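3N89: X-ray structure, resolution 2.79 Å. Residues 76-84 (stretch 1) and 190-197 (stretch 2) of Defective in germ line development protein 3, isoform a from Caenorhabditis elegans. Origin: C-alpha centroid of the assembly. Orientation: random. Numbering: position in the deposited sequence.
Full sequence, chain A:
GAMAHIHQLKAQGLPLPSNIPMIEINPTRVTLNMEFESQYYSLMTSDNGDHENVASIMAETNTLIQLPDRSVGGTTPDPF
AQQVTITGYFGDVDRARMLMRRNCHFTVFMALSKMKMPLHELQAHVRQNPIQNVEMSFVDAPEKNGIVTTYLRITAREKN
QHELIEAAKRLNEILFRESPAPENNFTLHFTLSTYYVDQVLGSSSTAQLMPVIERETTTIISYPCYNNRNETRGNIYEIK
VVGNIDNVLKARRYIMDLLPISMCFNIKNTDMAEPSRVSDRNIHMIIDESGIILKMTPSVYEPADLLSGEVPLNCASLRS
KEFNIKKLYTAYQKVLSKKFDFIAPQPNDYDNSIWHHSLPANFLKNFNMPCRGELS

Stretch 1 76-84: TPDPFAQQV
Stretch 2 190-197: FTLSTYYV

A loop can dock against a strand and the residues that follow it with few hydrogen bonds if a turn sets its groups in place, as residues 76-84 and 190-197 of this C. elegans protein illustrate. The two stretches run in opposite senses, Pro79 CA lying 5.3 Å from Tyr195 CA and Ala81 CA 6.2 Å from Ser193 CA; together they bury 459 Å². In stretch 2, Ser193 (phi/psi -80/118), Thr194 (-38/-46), Tyr195 (-39/-46) and Tyr196 (-85/1) bend so that Tyr196 N donates to Ser193 O at 2.8 Å.

Pro77 (-55/147) is extended, its O 3.4 Å from Tyr195 CD1 at the ring edge. Asp78 (-65/118, t) points away and opens a type I turn to Ala81, braced by Phe80 N donating to Asp78 OD2 at 2.9 Å. Pro79 (-72/-10, C-gamma endo) comes second; its ring holds phi near the value that position requires, and its CB sits 3.5 Å from the centroid of the Tyr195 ring (t, chi2 98°), a CH-pi contact over one face. Pro79 O accepts a weak hydrogen bond from Tyr196 OH at 2.8 Å, that ring (m, chi2 112°) reaching back from a sideways CB.

Phe80 (-113/13, m) turns away. Ala81 (-46/-39) points its CB toward stretch 2, 3.6 Å from Ser193 OG (m). Buried Gln82 (-130/32; m, t) points toward strand 190-193. Gln83 (-95/126; chi1 -142°, t, chi3 84°) begins the strand continued by Val84 (-109/136); its CB points sideways, but NE2 comes 2.8 Å from Tyr196 OH at the ring edge, too poorly angled to hydrogen-bond.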

# COMPACT_ATOMS: atom_id res chain seq x y z
N THR A 76 -12.29 0.65 18.64
CA THR A 76 -12.03 1.00 17.25
C THR A 76 -10.91 0.14 16.67
O THR A 76 -9.90 -0.09 17.33
N PRO A 77 -11.08 -0.34 15.43
CA PRO A 77 -10.04 -1.17 14.81
C PRO A 77 -8.69 -0.45 14.82
O PRO A 77 -8.63 0.77 14.72
CB PRO A 77 -10.56 -1.38 13.40
CG PRO A 77 -12.05 -1.36 13.58
CD PRO A 77 -12.25 -0.21 14.55
N ASP A 78 -7.62 -1.22 14.93
CA ASP A 78 -6.27 -0.67 14.95
C ASP A 78 -5.97 -0.02 13.60
O ASP A 78 -5.97 -0.68 12.57
CB ASP A 78 -5.26 -1.79 15.23
CG ASP A 78 -3.82 -1.29 15.30
OD1 ASP A 78 -2.92 -2.14 15.40
OD2 ASP A 78 -3.60 -0.06 15.27
N PRO A 79 -5.70 1.29 13.60
CA PRO A 79 -5.40 1.96 12.34
C PRO A 79 -4.02 1.62 11.78
O PRO A 79 -3.70 1.96 10.64
CB PRO A 79 -5.52 3.44 12.71
CG PRO A 79 -5.09 3.46 14.14
CD PRO A 79 -5.81 2.25 14.71
N PHE A 80 -3.20 0.94 12.59
CA PHE A 80 -1.85 0.56 12.16
C PHE A 80 -1.66 -0.94 11.99
O PHE A 80 -0.53 -1.43 11.88
CB PHE A 80 -0.82 1.08 13.18
CG PHE A 80 -0.91 2.55 13.46
CD1 PHE A 80 -0.76 3.49 12.44
CD2 PHE A 80 -1.13 2.99 14.75
CE1 PHE A 80 -0.83 4.86 12.72
CE2 PHE A 80 -1.19 4.35 15.04
CZ PHE A 80 -1.04 5.29 14.03
N ALA A 81 -2.76 -1.69 11.97
CA ALA A 81 -2.71 -3.14 11.81
C ALA A 81 -1.76 -3.60 10.70
O ALA A 81 -1.05 -4.59 10.86
CB ALA A 81 -4.11 -3.67 11.53
N GLN A 82 -1.73 -2.86 9.60
CA GLN A 82 -0.89 -3.24 8.47
C GLN A 82 -0.03 -2.11 7.93
O GLN A 82 0.26 -2.07 6.74
CB GLN A 82 -1.76 -3.79 7.34
CG GLN A 82 -2.59 -4.99 7.74
CD GLN A 82 -3.35 -5.60 6.59
OE1 GLN A 82 -4.21 -4.96 6.00
NE2 GLN A 82 -3.03 -6.85 6.27
N GLN A 83 0.39 -1.21 8.82
CA GLN A 83 1.19 -0.08 8.40
C GLN A 83 2.68 -0.32 8.55
O GLN A 83 3.16 -0.68 9.63
CB GLN A 83 0.80 1.16 9.19
CG GLN A 83 0.81 2.45 8.38
CD GLN A 83 0.17 3.60 9.12
OE1 GLN A 83 0.81 4.27 9.93
NE2 GLN A 83 -1.12 3.81 8.87
N VAL A 84 3.39 -0.12 7.45
CA VAL A 84 4.83 -0.29 7.41
C VAL A 84 5.48 1.08 7.27
O VAL A 84 5.04 1.91 6.48
CB VAL A 84 5.26 -1.17 6.24
CG1 VAL A 84 6.63 -0.75 5.71
CG2 VAL A 84 5.30 -2.62 6.70
N PHE A 190 -7.93 -9.32 -1.14
CA PHE A 190 -7.20 -8.16 -0.63
C PHE A 190 -7.56 -7.92 0.83
O PHE A 190 -8.74 -7.86 1.19
CB PHE A 190 -7.52 -6.92 -1.46
CG PHE A 190 -6.61 -5.76 -1.20
CD1 PHE A 190 -5.28 -5.80 -1.61
CD2 PHE A 190 -7.07 -4.63 -0.53
CE1 PHE A 190 -4.43 -4.73 -1.37
CE2 PHE A 190 -6.23 -3.55 -0.28
CZ PHE A 190 -4.90 -3.60 -0.70
N THR A 191 -6.55 -7.81 1.68
CA THR A 191 -6.76 -7.57 3.10
C THR A 191 -6.51 -6.11 3.43
O THR A 191 -5.36 -5.65 3.44
CB THR A 191 -5.81 -8.40 3.98
OG1 THR A 191 -4.47 -8.21 3.51
CG2 THR A 191 -6.19 -9.86 3.94
N LEU A 192 -7.58 -5.39 3.71
CA LEU A 192 -7.48 -3.99 4.04
C LEU A 192 -7.63 -3.88 5.54
O LEU A 192 -8.20 -4.76 6.17
CB LEU A 192 -8.61 -3.20 3.36
CG LEU A 192 -8.50 -1.68 3.43
CD1 LEU A 192 -7.36 -1.24 2.51
CD2 LEU A 192 -9.81 -1.03 3.00
N SER A 193 -7.09 -2.81 6.12
CA SER A 193 -7.24 -2.60 7.55
C SER A 193 -8.64 -2.02 7.72
O SER A 193 -8.94 -0.94 7.19
CB SER A 193 -6.20 -1.61 8.07
OG SER A 193 -4.96 -2.26 8.29
N THR A 194 -9.51 -2.73 8.43
CA THR A 194 -10.88 -2.26 8.63
C THR A 194 -10.97 -0.75 8.82
O THR A 194 -11.81 -0.09 8.21
CB THR A 194 -11.52 -2.96 9.83
OG1 THR A 194 -10.64 -2.86 10.96
CG2 THR A 194 -11.75 -4.43 9.52
N TYR A 195 -10.09 -0.21 9.66
CA TYR A 195 -10.08 1.22 9.93
C TYR A 195 -10.35 2.08 8.71
O TYR A 195 -11.14 3.02 8.76
CB TYR A 195 -8.72 1.65 10.51
CG TYR A 195 -8.71 3.06 11.05
CD1 TYR A 195 -8.86 3.29 12.41
CD2 TYR A 195 -8.54 4.16 10.20
CE1 TYR A 195 -8.84 4.58 12.93
CE2 TYR A 195 -8.52 5.47 10.70
CZ TYR A 195 -8.67 5.66 12.08
OH TYR A 195 -8.65 6.92 12.62
N TYR A 196 -9.68 1.75 7.61
CA TYR A 196 -9.79 2.52 6.38
C TYR A 196 -10.95 2.19 5.45
O TYR A 196 -11.10 2.80 4.39
CB TYR A 196 -8.47 2.43 5.61
CG TYR A 196 -7.28 2.84 6.43
CD1 TYR A 196 -6.32 1.90 6.82
CD2 TYR A 196 -7.09 4.17 6.82
CE1 TYR A 196 -5.21 2.27 7.58
CE2 TYR A 196 -5.99 4.55 7.58
CZ TYR A 196 -5.05 3.59 7.95
OH TYR A 196 -3.94 3.96 8.68
N VAL A 197 -11.77 1.23 5.86
CA VAL A 197 -12.93 0.82 5.06
C VAL A 197 -13.73 2.03 4.59
O VAL A 197 -14.10 2.12 3.42
CB VAL A 197 -13.86 -0.10 5.87
CG1 VAL A 197 -15.15 -0.33 5.10
CG2 VAL A 197 -13.16 -1.44 6.15